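Local atomic coordinates of 4-hydroxy-tetrahydrodipicolinate synthase (Methylacidiphilum fumariolicum SolV, PDB entry 6T3T), a protein that probably catalyses the condensation of pyruvate with aspartate semialdehyde to 4-hydroxy-tetrahydrodipicolinate, a step in the biosynthesis of lysine. Residues 27-32 with 64-69; 39-44 with 58-63; 244-249 with 272-277; 9-14 with 261-266. One frame throughout, in Å; residues are numbered along the deposited sequence.

Contact 1. Residues 27-32 with 64-69; sequences LLEHQI and AEIVEK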
loop_
_atom_site.group_PDB
_atom_site.type_symbol
_atom_site.label_atom_id
_atom_site.label_comp_id
_atom_site.label_asym_id
_atom_site.label_seq_id
_atom_site.Cartn_x
_atom_site.Cartn_y
_atom_site.Cartn_z
ATOM N N LEU A 27 -35.902 -7.687 -14.127
ATOM C CA LEU A 27 -34.945 -7.726 -13.023
ATOM C C LEU A 27 -35.554 -7.143 -11.753
ATOM O O LEU A 27 -35.377 -7.693 -10.654
ATOM C CB LEU A 27 -33.655 -7.009 -13.431
ATOM C CG LEU A 27 -32.482 -6.801 -12.474
ATOM C CD1 LEU A 27 -31.484 -7.984 -12.419
ATOM C CD2 LEU A 27 -31.762 -5.524 -12.888
ATOM N N LEU A 28 -36.282 -6.024 -11.887
ATOM C CA LEU A 28 -36.887 -5.393 -10.723
ATOM C C LEU A 28 -37.938 -6.299 -10.088
ATOM O O LEU A 28 -37.993 -6.427 -8.865
ATOM C CB LEU A 28 -37.463 -4.036 -11.122
ATOM C CG LEU A 28 -36.372 -2.989 -11.330
ATOM C CD1 LEU A 28 -36.927 -1.677 -11.898
ATOM C CD2 LEU A 28 -35.685 -2.758 -10.004
ATOM N N GLU A 29 -38.769 -6.950 -10.905
ATOM C CA GLU A 29 -39.763 -7.873 -10.361
ATOM C C GLU A 29 -39.104 -9.044 -9.644
ATOM O O GLU A 29 -39.585 -9.486 -8.599
ATOM C CB GLU A 29 -40.686 -8.376 -11.465
ATOM C CG GLU A 29 -41.554 -7.275 -12.094
ATOM C CD GLU A 29 -42.555 -6.629 -11.114
ATOM O OE1 GLU A 29 -42.848 -7.204 -10.035
ATOM O OE2 GLU A 29 -43.080 -5.542 -11.446
ATOM N N HIS A 30 -38.024 -9.589 -10.210
ATOM C CA HIS A 30 -37.337 -10.694 -9.541
ATOM C C HIS A 30 -36.810 -10.254 -8.176
ATOM O O HIS A 30 -36.838 -11.034 -7.216
ATOM C CB HIS A 30 -36.211 -11.239 -10.443
ATOM C CG HIS A 30 -35.677 -12.580 -10.015
ATOM N ND1 HIS A 30 -36.481 -13.696 -9.863
ATOM C CD2 HIS A 30 -34.416 -12.988 -9.714
ATOM C CE1 HIS A 30 -35.742 -14.723 -9.477
ATOM N NE2 HIS A 30 -34.489 -14.318 -9.368
ATOM N N GLN A 31 -36.355 -8.992 -8.061
ATOM C CA GLN A 31 -35.914 -8.481 -6.762
ATOM C C GLN A 31 -37.082 -8.425 -5.772
ATOM O O GLN A 31 -36.984 -8.941 -4.653
ATOM C CB GLN A 31 -35.267 -7.095 -6.906
ATOM C CG GLN A 31 -33.966 -7.033 -7.779
ATOM C CD GLN A 31 -32.875 -7.954 -7.246
ATOM O OE1 GLN A 31 -32.423 -7.804 -6.108
ATOM N NE2 GLN A 31 -32.517 -8.961 -8.030
ATOM N N ILE A 32 -38.197 -7.805 -6.178
ATOM C CA ILE A 32 -39.356 -7.628 -5.297
ATOM C C ILE A 32 -39.895 -8.973 -4.823
ATOM O O ILE A 32 -40.426 -9.092 -3.712
ATOM C CB ILE A 32 -40.455 -6.834 -6.034
ATOM C CG1 ILE A 32 -39.999 -5.406 -6.304
ATOM C CG2 ILE A 32 -41.791 -6.889 -5.260
ATOM C CD1 ILE A 32 -40.830 -4.708 -7.361
ATOM N N ALA A 64 -38.512 3.912 -10.342
ATOM C CA ALA A 64 -39.605 4.354 -9.479
ATOM C C ALA A 64 -40.939 3.934 -10.051
ATOM O O ALA A 64 -41.803 3.442 -9.321
ATOM C CB ALA A 64 -39.580 5.869 -9.264
ATOM N N GLU A 65 -41.129 4.113 -11.365
ATOM C CA GLU A 65 -42.404 3.747 -11.965
ATOM C C GLU A 65 -42.677 2.257 -11.839
ATOM O O GLU A 65 -43.780 1.867 -11.444
ATOM C CB GLU A 65 -42.438 4.145 -13.429
ATOM C CG GLU A 65 -42.715 5.601 -13.595
ATOM C CD GLU A 65 -42.301 6.076 -14.945
ATOM O OE1 GLU A 65 -42.272 7.305 -15.140
ATOM O OE2 GLU A 65 -42.021 5.219 -15.809
ATOM N N ILE A 66 -41.666 1.417 -12.121
ATOM C CA ILE A 66 -41.857 -0.038 -12.063
ATOM C C ILE A 66 -42.104 -0.492 -10.632
ATOM O O ILE A 66 -43.061 -1.220 -10.362
ATOM C CB ILE A 66 -40.649 -0.776 -12.673
ATOM C CG1 ILE A 66 -40.631 -0.622 -14.198
ATOM C CG2 ILE A 66 -40.664 -2.249 -12.287
ATOM C CD1 ILE A 66 -39.201 -0.500 -14.765
ATOM N N VAL A 67 -41.282 -0.017 -9.694
ATOM C CA VAL A 67 -41.348 -0.473 -8.312
ATOM C C VAL A 67 -42.637 -0.005 -7.670
ATOM O O VAL A 67 -43.218 -0.726 -6.852
ATOM C CB VAL A 67 -40.107 0.004 -7.527
ATOM C CG1 VAL A 67 -40.291 -0.195 -6.014
ATOM C CG2 VAL A 67 -38.881 -0.770 -7.978
ATOM N N GLU A 68 -43.121 1.189 -8.032
ATOM C CA GLU A 68 -44.372 1.738 -7.478
ATOM C C GLU A 68 -44.459 1.553 -5.963
ATOM O O GLU A 68 -45.469 1.078 -5.421
ATOM C CB GLU A 68 -45.597 1.099 -8.161
ATOM C CG GLU A 68 -46.918 1.929 -8.133
ATOM C CD GLU A 68 -48.050 1.300 -8.960
ATOM O OE1 GLU A 68 -49.256 1.473 -8.646
ATOM O OE2 GLU A 68 -47.734 0.589 -9.930
ATOM N N LYS A 69 -43.382 1.949 -5.284
ATOM C CA LYS A 69 -43.273 2.042 -3.832
ATOM C C LYS A 69 -43.366 0.701 -3.108
ATOM O O LYS A 69 -43.482 0.682 -1.886
ATOM C CB LYS A 69 -44.318 3.013 -3.262
ATOM C CG LYS A 69 -44.128 4.438 -3.760
ATOM C CD LYS A 69 -43.431 5.282 -2.710
ATOM C CE LYS A 69 -44.464 6.032 -1.852
ATOM N NZ LYS A 69 -43.784 6.912 -0.846
#

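Contact 2. Residues 39-44 with 58-63; sequences IVPVGT and ELVRLT. With SO4 (sulfate ion), chain E.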
loop_
_atom_site.group_PDB
_atom_site.type_symbol
_atom_site.label_atom_id
_atom_site.label_comp_id
_atom_site.label_asym_id
_atom_site.label_seq_id
_atom_site.Cartn_x
_atom_site.Cartn_y
_atom_site.Cartn_z
ATOM N N ILE A 39 -33.740 -0.891 -3.666
ATOM C CA ILE A 39 -32.977 -0.859 -4.908
ATOM C C ILE A 39 -32.093 0.385 -4.911
ATOM O O ILE A 39 -32.530 1.469 -4.509
ATOM C CB ILE A 39 -33.928 -0.854 -6.134
ATOM C CG1 ILE A 39 -34.894 -2.049 -6.088
ATOM C CG2 ILE A 39 -33.144 -0.826 -7.458
ATOM C CD1 ILE A 39 -34.240 -3.404 -6.353
ATOM N N VAL A 40 -30.856 0.234 -5.371
ATOM C CA VAL A 40 -29.974 1.364 -5.650
ATOM C C VAL A 40 -29.754 1.435 -7.157
ATOM O O VAL A 40 -28.891 0.732 -7.691
ATOM C CB VAL A 40 -28.639 1.230 -4.918
ATOM C CG1 VAL A 40 -27.707 2.322 -5.370
ATOM C CG2 VAL A 40 -28.855 1.275 -3.438
ATOM N N PRO A 41 -30.523 2.229 -7.883
ATOM C CA PRO A 41 -30.284 2.361 -9.319
ATOM C C PRO A 41 -29.162 3.344 -9.585
ATOM O O PRO A 41 -28.911 4.252 -8.792
ATOM C CB PRO A 41 -31.624 2.883 -9.852
ATOM C CG PRO A 41 -32.156 3.723 -8.696
ATOM C CD PRO A 41 -31.611 3.107 -7.410
ATOM N N VAL A 42 -28.492 3.139 -10.720
ATOM C CA VAL A 42 -27.464 4.009 -11.299
ATOM C C VAL A 42 -26.364 4.400 -10.315
ATOM O O VAL A 42 -25.982 5.577 -10.221
ATOM C CB VAL A 42 -28.104 5.262 -11.952
ATOM C CG1 VAL A 42 -29.134 4.828 -12.969
ATOM C CG2 VAL A 42 -28.748 6.223 -10.941
ATOM N N GLY A 43 -25.806 3.405 -9.632
ATOM C CA GLY A 43 -24.524 3.529 -8.958
ATOM C C GLY A 43 -23.413 3.028 -9.860
ATOM O O GLY A 43 -23.547 3.030 -11.084
ATOM N N THR A 44 -22.312 2.561 -9.246
ATOM C CA THR A 44 -21.206 1.976 -10.018
ATOM C C THR A 44 -21.671 0.758 -10.799
ATOM O O THR A 44 -21.343 0.579 -11.983
ATOM C CB THR A 44 -20.055 1.537 -9.099
ATOM O OG1 THR A 44 -19.910 2.434 -7.997
ATOM C CG2 THR A 44 -18.773 1.492 -9.861
ATOM N N GLU A 58 -33.647 8.967 -16.543
ATOM C CA GLU A 58 -34.643 7.997 -17.003
ATOM C C GLU A 58 -34.557 6.660 -16.264
ATOM O O GLU A 58 -35.589 6.036 -15.993
ATOM C CB GLU A 58 -34.504 7.763 -18.505
ATOM C CG GLU A 58 -35.647 6.953 -19.093
ATOM C CD GLU A 58 -37.005 7.659 -18.961
ATOM O OE1 GLU A 58 -37.042 8.908 -18.826
ATOM O OE2 GLU A 58 -38.040 6.960 -19.002
ATOM N N LEU A 59 -33.353 6.182 -15.964
ATOM C CA LEU A 59 -33.244 4.923 -15.228
ATOM C C LEU A 59 -33.843 5.062 -13.840
ATOM O O LEU A 59 -34.565 4.167 -13.371
ATOM C CB LEU A 59 -31.779 4.487 -15.128
ATOM C CG LEU A 59 -31.243 3.558 -16.223
ATOM C CD1 LEU A 59 -29.743 3.729 -16.370
ATOM C CD2 LEU A 59 -31.587 2.076 -15.948
ATOM N N VAL A 60 -33.629 6.218 -13.199
ATOM C CA VAL A 60 -34.208 6.416 -11.878
ATOM C C VAL A 60 -35.724 6.510 -11.968
ATOM O O VAL A 60 -36.448 5.927 -11.149
ATOM C CB VAL A 60 -33.605 7.657 -11.209
ATOM C CG1 VAL A 60 -34.318 7.939 -9.857
ATOM C CG2 VAL A 60 -32.139 7.432 -11.028
ATOM N N ARG A 61 -36.227 7.195 -12.990
ATOM C CA ARG A 61 -37.669 7.321 -13.159
ATOM C C ARG A 61 -38.307 5.973 -13.456
ATOM O O ARG A 61 -39.361 5.643 -12.898
ATOM C CB ARG A 61 -37.996 8.325 -14.265
ATOM C CG ARG A 61 -39.447 8.788 -14.253
ATOM C CD ARG A 61 -39.559 10.114 -14.965
ATOM N NE ARG A 61 -38.572 10.168 -16.027
ATOM C CZ ARG A 61 -37.886 11.259 -16.365
ATOM N NH1 ARG A 61 -38.058 12.397 -15.690
ATOM N NH2 ARG A 61 -37.003 11.186 -17.357
ATOM N N LEU A 62 -37.704 5.201 -14.367
ATOM C CA LEU A 62 -38.246 3.888 -14.703
ATOM C C LEU A 62 -38.288 2.983 -13.489
ATOM O O LEU A 62 -39.271 2.265 -13.277
ATOM C CB LEU A 62 -37.394 3.226 -15.775
ATOM C CG LEU A 62 -37.627 3.726 -17.180
ATOM C CD1 LEU A 62 -36.426 3.322 -18.032
ATOM C CD2 LEU A 62 -38.935 3.154 -17.713
ATOM N N THR A 63 -37.211 2.990 -12.697
ATOM C CA THR A 63 -37.168 2.203 -11.475
ATOM C C THR A 63 -38.303 2.604 -10.538
ATOM O O THR A 63 -39.010 1.744 -10.015
ATOM C CB THR A 63 -35.803 2.354 -10.793
ATOM O OG1 THR A 63 -34.759 1.950 -11.695
ATOM C CG2 THR A 63 -35.736 1.506 -9.521
HETATM S S SO4 E . -22.762 0.790 -6.463
HETATM O O1 SO4 E . -23.362 0.231 -7.678
HETATM O O2 SO4 E . -23.760 1.311 -5.540
HETATM O O3 SO4 E . -21.948 1.949 -6.811
HETATM O O4 SO4 E . -22.004 -0.272 -5.819
#

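Contact 3. Residues 244-249 with 272-277; sequences LMIETN and APLQPQ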
loop_
_atom_site.group_PDB
_atom_site.type_symbol
_atom_site.label_atom_id
_atom_site.label_comp_id
_atom_site.label_asym_id
_atom_site.label_seq_id
_atom_site.Cartn_x
_atom_site.Cartn_y
_atom_site.Cartn_z
ATOM N N LEU A 244 -17.301 -12.318 -8.546
ATOM C CA LEU A 244 -17.987 -11.121 -9.034
ATOM C C LEU A 244 -17.092 -9.894 -9.017
ATOM O O LEU A 244 -17.529 -8.831 -9.489
ATOM C CB LEU A 244 -19.232 -10.852 -8.201
ATOM C CG LEU A 244 -20.364 -11.841 -8.507
ATOM C CD1 LEU A 244 -21.553 -11.519 -7.621
ATOM C CD2 LEU A 244 -20.745 -11.784 -9.986
ATOM N N MET A 245 -15.866 -10.019 -8.468
ATOM C CA MET A 245 -14.827 -8.992 -8.552
ATOM C C MET A 245 -13.587 -9.466 -9.312
ATOM O O MET A 245 -12.529 -8.853 -9.180
ATOM C CB MET A 245 -14.401 -8.536 -7.150
ATOM C CG MET A 245 -15.351 -7.574 -6.502
ATOM S SD MET A 245 -14.831 -7.010 -4.840
ATOM C CE MET A 245 -14.888 -8.541 -3.962
ATOM N N ILE A 246 -13.699 -10.519 -10.126
ATOM C CA ILE A 246 -12.529 -11.061 -10.823
ATOM C C ILE A 246 -11.920 -10.012 -11.754
ATOM O O ILE A 246 -10.703 -9.983 -11.962
ATOM C CB ILE A 246 -12.909 -12.362 -11.564
ATOM C CG1 ILE A 246 -11.671 -13.130 -12.025
ATOM C CG2 ILE A 246 -13.849 -12.079 -12.735
ATOM C CD1 ILE A 246 -11.970 -14.595 -12.349
ATOM N N GLU A 247 -12.759 -9.169 -12.360
ATOM C CA GLU A 247 -12.399 -7.871 -12.916
ATOM C C GLU A 247 -13.422 -6.875 -12.377
ATOM O O GLU A 247 -14.350 -7.257 -11.658
ATOM C CB GLU A 247 -12.348 -7.895 -14.457
ATOM C CG GLU A 247 -11.370 -8.961 -15.019
ATOM C CD GLU A 247 -11.387 -9.084 -16.537
ATOM O OE1 GLU A 247 -11.689 -8.087 -17.236
ATOM O OE2 GLU A 247 -11.122 -10.203 -17.042
ATOM N N THR A 248 -13.260 -5.593 -12.719
ATOM C CA THR A 248 -14.041 -4.542 -12.073
ATOM C C THR A 248 -15.549 -4.701 -12.280
ATOM O O THR A 248 -16.036 -4.839 -13.409
ATOM C CB THR A 248 -13.595 -3.158 -12.554
ATOM O OG1 THR A 248 -14.279 -2.156 -11.784
ATOM C CG2 THR A 248 -13.912 -2.944 -14.032
ATOM N N ASN A 249 -16.269 -4.730 -11.163
ATOM C CA ASN A 249 -17.713 -4.603 -11.160
ATOM C C ASN A 249 -18.121 -3.386 -11.992
ATOM O O ASN A 249 -17.513 -2.326 -11.851
ATOM C CB ASN A 249 -18.182 -4.464 -9.710
ATOM C CG ASN A 249 -19.670 -4.273 -9.598
ATOM O OD1 ASN A 249 -20.457 -5.116 -10.023
ATOM N ND2 ASN A 249 -20.068 -3.144 -9.058
ATOM N N ALA A 272 -14.939 -3.247 -20.676
ATOM C CA ALA A 272 -14.756 -4.239 -21.727
ATOM C C ALA A 272 -15.052 -5.616 -21.154
ATOM O O ALA A 272 -14.982 -5.811 -19.935
ATOM C CB ALA A 272 -13.331 -4.208 -22.298
ATOM N N PRO A 273 -15.393 -6.588 -22.008
ATOM C CA PRO A 273 -15.697 -7.948 -21.523
ATOM C C PRO A 273 -14.509 -8.599 -20.836
ATOM O O PRO A 273 -13.360 -8.204 -21.014
ATOM C CB PRO A 273 -16.053 -8.712 -22.803
ATOM C CG PRO A 273 -16.477 -7.636 -23.790
ATOM C CD PRO A 273 -15.613 -6.451 -23.461
ATOM N N LEU A 274 -14.809 -9.636 -20.055
ATOM C CA LEU A 274 -13.788 -10.352 -19.297
ATOM C C LEU A 274 -12.759 -11.007 -20.215
ATOM O O LEU A 274 -13.064 -11.427 -21.330
ATOM C CB LEU A 274 -14.427 -11.434 -18.430
ATOM C CG LEU A 274 -15.425 -10.983 -17.368
ATOM C CD1 LEU A 274 -16.064 -12.206 -16.730
ATOM C CD2 LEU A 274 -14.705 -10.151 -16.320
ATOM N N GLN A 275 -11.532 -11.107 -19.722
ATOM C CA GLN A 275 -10.547 -11.964 -20.371
ATOM C C GLN A 275 -11.026 -13.414 -20.320
ATOM O O GLN A 275 -11.663 -13.816 -19.345
ATOM C CB GLN A 275 -9.187 -11.830 -19.681
ATOM C CG GLN A 275 -8.561 -10.468 -19.859
ATOM C CD GLN A 275 -8.235 -10.179 -21.317
ATOM O OE1 GLN A 275 -7.443 -10.898 -21.946
ATOM N NE2 GLN A 275 -8.874 -9.152 -21.875
ATOM N N PRO A 276 -10.731 -14.221 -21.351
ATOM C CA PRO A 276 -11.394 -15.539 -21.461
ATOM C C PRO A 276 -11.206 -16.443 -20.257
ATOM O O PRO A 276 -12.140 -17.155 -19.878
ATOM C CB PRO A 276 -10.765 -16.155 -22.734
ATOM C CG PRO A 276 -9.661 -15.215 -23.157
ATOM C CD PRO A 276 -10.007 -13.871 -22.584
ATOM N N GLN A 277 -10.028 -16.428 -19.635
ATOM C CA GLN A 277 -9.821 -17.274 -18.469
ATOM C C GLN A 277 -10.696 -16.853 -17.306
ATOM O O GLN A 277 -11.111 -17.707 -16.510
ATOM C CB GLN A 277 -8.349 -17.254 -18.051
ATOM C CG GLN A 277 -7.891 -15.920 -17.435
ATOM C CD GLN A 277 -7.309 -14.920 -18.447
ATOM O OE1 GLN A 277 -7.554 -15.001 -19.677
ATOM N NE2 GLN A 277 -6.515 -13.970 -17.928
HETATM O O HOH W 1 -13.646 -6.268 -17.526
HETATM O O HOH W 2 -10.825 -7.436 -19.516
#

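Contact 4. Residues 9-14 with 261-266; sequences AIISPF and GLTDLE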
loop_
_atom_site.group_PDB
_atom_site.type_symbol
_atom_site.label_atom_id
_atom_site.label_comp_id
_atom_site.label_asym_id
_atom_site.label_seq_id
_atom_site.Cartn_x
_atom_site.Cartn_y
_atom_site.Cartn_z
ATOM N N ALA A 9 -27.748 -3.027 -5.690
ATOM C CA ALA A 9 -27.202 -2.097 -6.678
ATOM C C ALA A 9 -27.391 -2.750 -8.045
ATOM O O ALA A 9 -26.666 -3.677 -8.408
ATOM C CB ALA A 9 -25.731 -1.785 -6.398
ATOM N N ILE A 10 -28.424 -2.325 -8.773
ATOM C CA ILE A 10 -28.800 -2.997 -10.008
ATOM C C ILE A 10 -27.905 -2.553 -11.150
ATOM O O ILE A 10 -27.475 -1.390 -11.220
ATOM C CB ILE A 10 -30.278 -2.727 -10.350
ATOM C CG1 ILE A 10 -30.551 -1.210 -10.383
ATOM C CG2 ILE A 10 -31.166 -3.416 -9.378
ATOM C CD1 ILE A 10 -31.732 -0.888 -11.241
ATOM N N ILE A 11 -27.648 -3.491 -12.071
ATOM C CA ILE A 11 -27.085 -3.130 -13.382
ATOM C C ILE A 11 -28.048 -2.176 -14.110
ATOM O O ILE A 11 -29.245 -2.128 -13.830
ATOM C CB ILE A 11 -26.838 -4.392 -14.224
ATOM C CG1 ILE A 11 -28.140 -5.179 -14.393
ATOM C CG2 ILE A 11 -25.808 -5.325 -13.573
ATOM C CD1 ILE A 11 -28.178 -6.049 -15.652
ATOM N N SER A 12 -27.519 -1.443 -15.089
ATOM C CA SER A 12 -28.357 -0.705 -16.023
ATOM C C SER A 12 -28.426 -1.582 -17.263
ATOM O O SER A 12 -27.430 -1.684 -17.995
ATOM C CB SER A 12 -27.782 0.674 -16.370
ATOM O OG SER A 12 -27.817 1.543 -15.268
ATOM N N PRO A 13 -29.535 -2.283 -17.520
ATOM C CA PRO A 13 -29.566 -3.179 -18.681
ATOM C C PRO A 13 -29.604 -2.366 -19.967
ATOM O O PRO A 13 -30.322 -1.371 -20.065
ATOM C CB PRO A 13 -30.839 -4.011 -18.473
ATOM C CG PRO A 13 -31.676 -3.236 -17.539
ATOM C CD PRO A 13 -30.722 -2.454 -16.661
ATOM N N PHE A 14 -28.734 -2.735 -20.909
ATOM C CA PHE A 14 -28.667 -2.084 -22.206
ATOM C C PHE A 14 -29.049 -3.055 -23.307
ATOM O O PHE A 14 -28.636 -4.222 -23.292
ATOM C CB PHE A 14 -27.255 -1.572 -22.498
ATOM C CG PHE A 14 -26.770 -0.544 -21.539
ATOM C CD1 PHE A 14 -27.609 0.458 -21.088
ATOM C CD2 PHE A 14 -25.453 -0.573 -21.091
ATOM C CE1 PHE A 14 -27.128 1.424 -20.218
ATOM C CE2 PHE A 14 -24.983 0.380 -20.216
ATOM C CZ PHE A 14 -25.825 1.377 -19.775
ATOM N N GLY A 261 -29.314 -15.294 -19.763
ATOM C CA GLY A 261 -30.267 -14.758 -20.719
ATOM C C GLY A 261 -31.084 -13.608 -20.196
ATOM O O GLY A 261 -32.175 -13.363 -20.691
ATOM N N LEU A 262 -30.599 -12.907 -19.176
ATOM C CA LEU A 262 -31.404 -11.931 -18.463
ATOM C C LEU A 262 -31.137 -10.507 -18.922
ATOM O O LEU A 262 -31.932 -9.613 -18.627
ATOM C CB LEU A 262 -31.154 -12.050 -16.958
ATOM C CG LEU A 262 -31.674 -13.399 -16.441
ATOM C CD1 LEU A 262 -31.451 -13.562 -14.953
ATOM C CD2 LEU A 262 -33.158 -13.563 -16.800
ATOM N N THR A 263 -30.025 -10.282 -19.612
ATOM C CA THR A 263 -29.694 -8.980 -20.155
ATOM C C THR A 263 -28.728 -9.220 -21.310
ATOM O O THR A 263 -28.220 -10.329 -21.481
ATOM C CB THR A 263 -29.119 -8.054 -19.062
ATOM O OG1 THR A 263 -28.958 -6.722 -19.578
ATOM C CG2 THR A 263 -27.783 -8.584 -18.549
ATOM N N ASP A 264 -28.558 -8.208 -22.159
ATOM C CA ASP A 264 -27.490 -8.236 -23.151
ATOM C C ASP A 264 -26.147 -7.952 -22.493
ATOM O O ASP A 264 -26.032 -7.075 -21.633
ATOM C CB ASP A 264 -27.722 -7.198 -24.246
ATOM C CG ASP A 264 -28.905 -7.518 -25.094
ATOM O OD1 ASP A 264 -29.555 -8.549 -24.833
ATOM O OD2 ASP A 264 -29.169 -6.747 -26.033
ATOM N N LEU A 265 -25.117 -8.675 -22.923
ATOM C CA LEU A 265 -23.770 -8.336 -22.478
ATOM C C LEU A 265 -23.321 -7.147 -23.324
ATOM O O LEU A 265 -22.576 -7.270 -24.297
ATOM C CB LEU A 265 -22.816 -9.514 -22.581
ATOM C CG LEU A 265 -21.413 -9.167 -22.075
ATOM C CD1 LEU A 265 -21.502 -8.237 -20.874
ATOM C CD2 LEU A 265 -20.685 -10.425 -21.707
ATOM N N GLU A 266 -23.909 -6.005 -23.010
ATOM C CA GLU A 266 -23.535 -4.719 -23.581
ATOM C C GLU A 266 -22.909 -3.878 -22.478
ATOM O O GLU A 266 -23.580 -3.524 -21.505
ATOM C CB GLU A 266 -24.738 -4.003 -24.171
ATOM C CG GLU A 266 -24.449 -3.296 -25.453
ATOM C CD GLU A 266 -25.703 -2.791 -26.108
ATOM O OE1 GLU A 266 -26.215 -3.511 -26.976
ATOM O OE2 GLU A 266 -26.139 -1.662 -25.799
HETATM O O HOH W 3 -30.315 -5.808 -21.511
#

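Contact 1. Residues 27-32 with 64-69
Leu28 on helix 21-32 carries most of this contact, with Ile66 on helix 53-67, pressing one methyl into the forked side chain of the isoleucine. CD1 of Leu28 lies 3.8 Å from both CG2 and CD1 of Ile66, so that the methyl bump sits between the two branches. The fit is mutual: CG2 of Ile66 also comes within 3.8 Å of CB of Leu28 and thus fills the bend between CB and CD1 of the leucine. It can do so because CG2 stands anti to the backbone N of Ile66 (chi1 -72°, measured to CG1). The two side chains cross at about a right angle. The other leucine branch, CD2, meets CG2 of Val67 more loosely, at 4.3 Å. One turn further on, CD1 of Ile32 leans on the same valine, 4.4 Å from its CG2.

Beside this apolar row, the chain of Glu29 bends at chi2 and brings OE2 to 4.2 Å from CG2 of Ile66. Its stronger partner is Arg70, with which it forms a salt bridge; Arg70 also bonds to the carbonyls of Ile66 and Val67 at the end of helix 53-67. With no hydrogen bond between the two segments, neighbouring helices of the barrel meet here chiefly by apolar packing, while the charge of Glu29 at the border is probably offset by Arg70, just beyond the contact.

Contact 2. Residues 39-44 with 58-63
Val42 makes the tightest approach, its CG1 only 3.4 Å from CB of Leu59, closer than ordinary van der Waals contact. The same methyl lies 3.6 Å from CD1 of Leu59, while CG2 turns to Val60 and meets its CG2 at 3.6 Å. One valine thus straddles two successive residues of helix 53-67. Toward the strand, CB of Pro41 lies 3.8 Å from OG1 of Thr63, and CG2 of Ile39 meets CG2 of the same threonine at 4.1 Å.

Backbone shape and one side-chain bond position these groups. Val42 has a left-handed conformation (phi 51°, psi 50°) just beyond strand 38-40. Thr63 is fixed in rotation by its hydroxyl, which stands anti to the carbonyl carbon and donates to Leu59 O at 2.8 Å; Thr63 N bonds to that oxygen from the opposite face of the carbonyl plane. An alanine here, lacking OG1 and CG2, would probably leave Leu59 O with just the backbone N-H of these two donors and open a gap beside Pro41 and Ile39.

At the far end, Thr44 N and OG1 are hydrogen-bonded to O3 of a sulfate ion, probably from the crystallisation liquor, at doubtfully short distances (2.5 and 2.4 Å). Thr44, predicted to belong to the catalytic proton relay, also bonds to Tyr107 of the second subunit. The contact packs the first two elements of a beta-alpha-beta unit, strand 38-40 and helix 53-67, with Ile73 of strand 72-76 touching both Pro41 and Thr63 and Leu24 of helix 21-32 covering Leu59.

Contact 3. Residues 244-249 with 272-277
Immediately before helix 276-295, where Gln275 occupies the N-cap position, Glu247 of the loop 244-249 extends its carboxylate to the backbone N-H of Gln275. Gln275 N donates to OE2 of Glu247 at 2.9 Å with an angle of 158° at the hydrogen, using the syn lone pair of that oxygen. OE2 also accepts from ND2 of Asn278 in the first turn. The other oxygen, OE1, holds two waters: one passes on to Ala272 O at 2.8 Å, the second to Pro273 O at 3.0 Å. Nearness to a helix start would tend to stabilise the negative charge.

CD2 of Leu274 crosses the acid's chain at a slant, 3.5 Å from CD of Glu247, and meets CG2 of Ile246 at 4.2 Å. An alanine at Glu247 would probably leave Gln275 N and Asn278 without this acceptor, the two waters without their shared partner, and Leu274 with less cover.

The contact itself lies away from the annotated sites, a surface link from the loop between helices 227-243 and 251-259 to the start of helix 276-295. Leu274 packs on Val251 and Thr255 of helix 251-259, Ile246 on Lys281 of helix 276-295, and Ser111 of the second subunit lies against Glu247.

Contact 4. Residues 9-14 with 261-266
Ile11 and Thr263 meet tip to tip in the buried, mainly apolar part of the contact, CD1 of the isoleucine 3.9 Å from CG2 of the threonine. The hydroxyl of Thr263 faces Pro13, its OG1 3.5 Å from CB of the proline, because OG1 stands anti to the backbone N (chi1 -173°). Phe14 buries the largest area here. Its CB points at the other segment and lies 3.5 Å from OE2 of Glu266, but the ring swings away, so that Glu266 O meets it at the edge, near the ring plane, 3.5 Å from CD2. One ring face is covered from within its own segment by Ser12 O, above the centre.

The side of Asp264 and Glu266 is polar and partly exposed. A water accepts from Thr263 OG1 and donates to Phe14 O at 2.9 Å, bridging two segments that share no direct hydrogen bond. Beside it CB of Asp264 touches closely, 3.3 Å from Phe14 O. Both acids have further partners: OD2 of Asp264 is hydrogen-bonded to His15, and OE2 of Glu266, while touching Phe14 CB, accepts from Gly17 N.

The touching parts run 70° apart, far from parallel. The side chain of Ile11 lies about 4 Å from that of Thr45, predicted to bind pyruvate, so the contact backs the probable substrate site. It joins the loop after the first barrel strand, 5-9, to the loop after helix 251-259, whose Leu257 packs on both Ile11 and Thr263, while helix 21-32 covers Ile11 through Leu27 and Pro13 through Leu24.

Overall arrangement
Contacts 1 and 2 share helix 53-67 and adjoin in the apolar packing between barrel strands and outer helices, Leu28 touching both Ile39 and Thr63. Contact 2 is fully buried and reaches Thr44, of the predicted active site, whereas contact 1 is partly buried and edged by charge. Contact 4 is also buried and adjoins contact 2 by Ile10 packing on Ile39 and Pro41, and contact 1 by Ile11 against Leu27; it joins two loops, with carbonyls, acids and a water among its apolar groups. Contact 3, at the surface about 23 Å from contact 2 between centres, relies more on a carboxylate and waters. It and contact 4 alternate along the chain without touching.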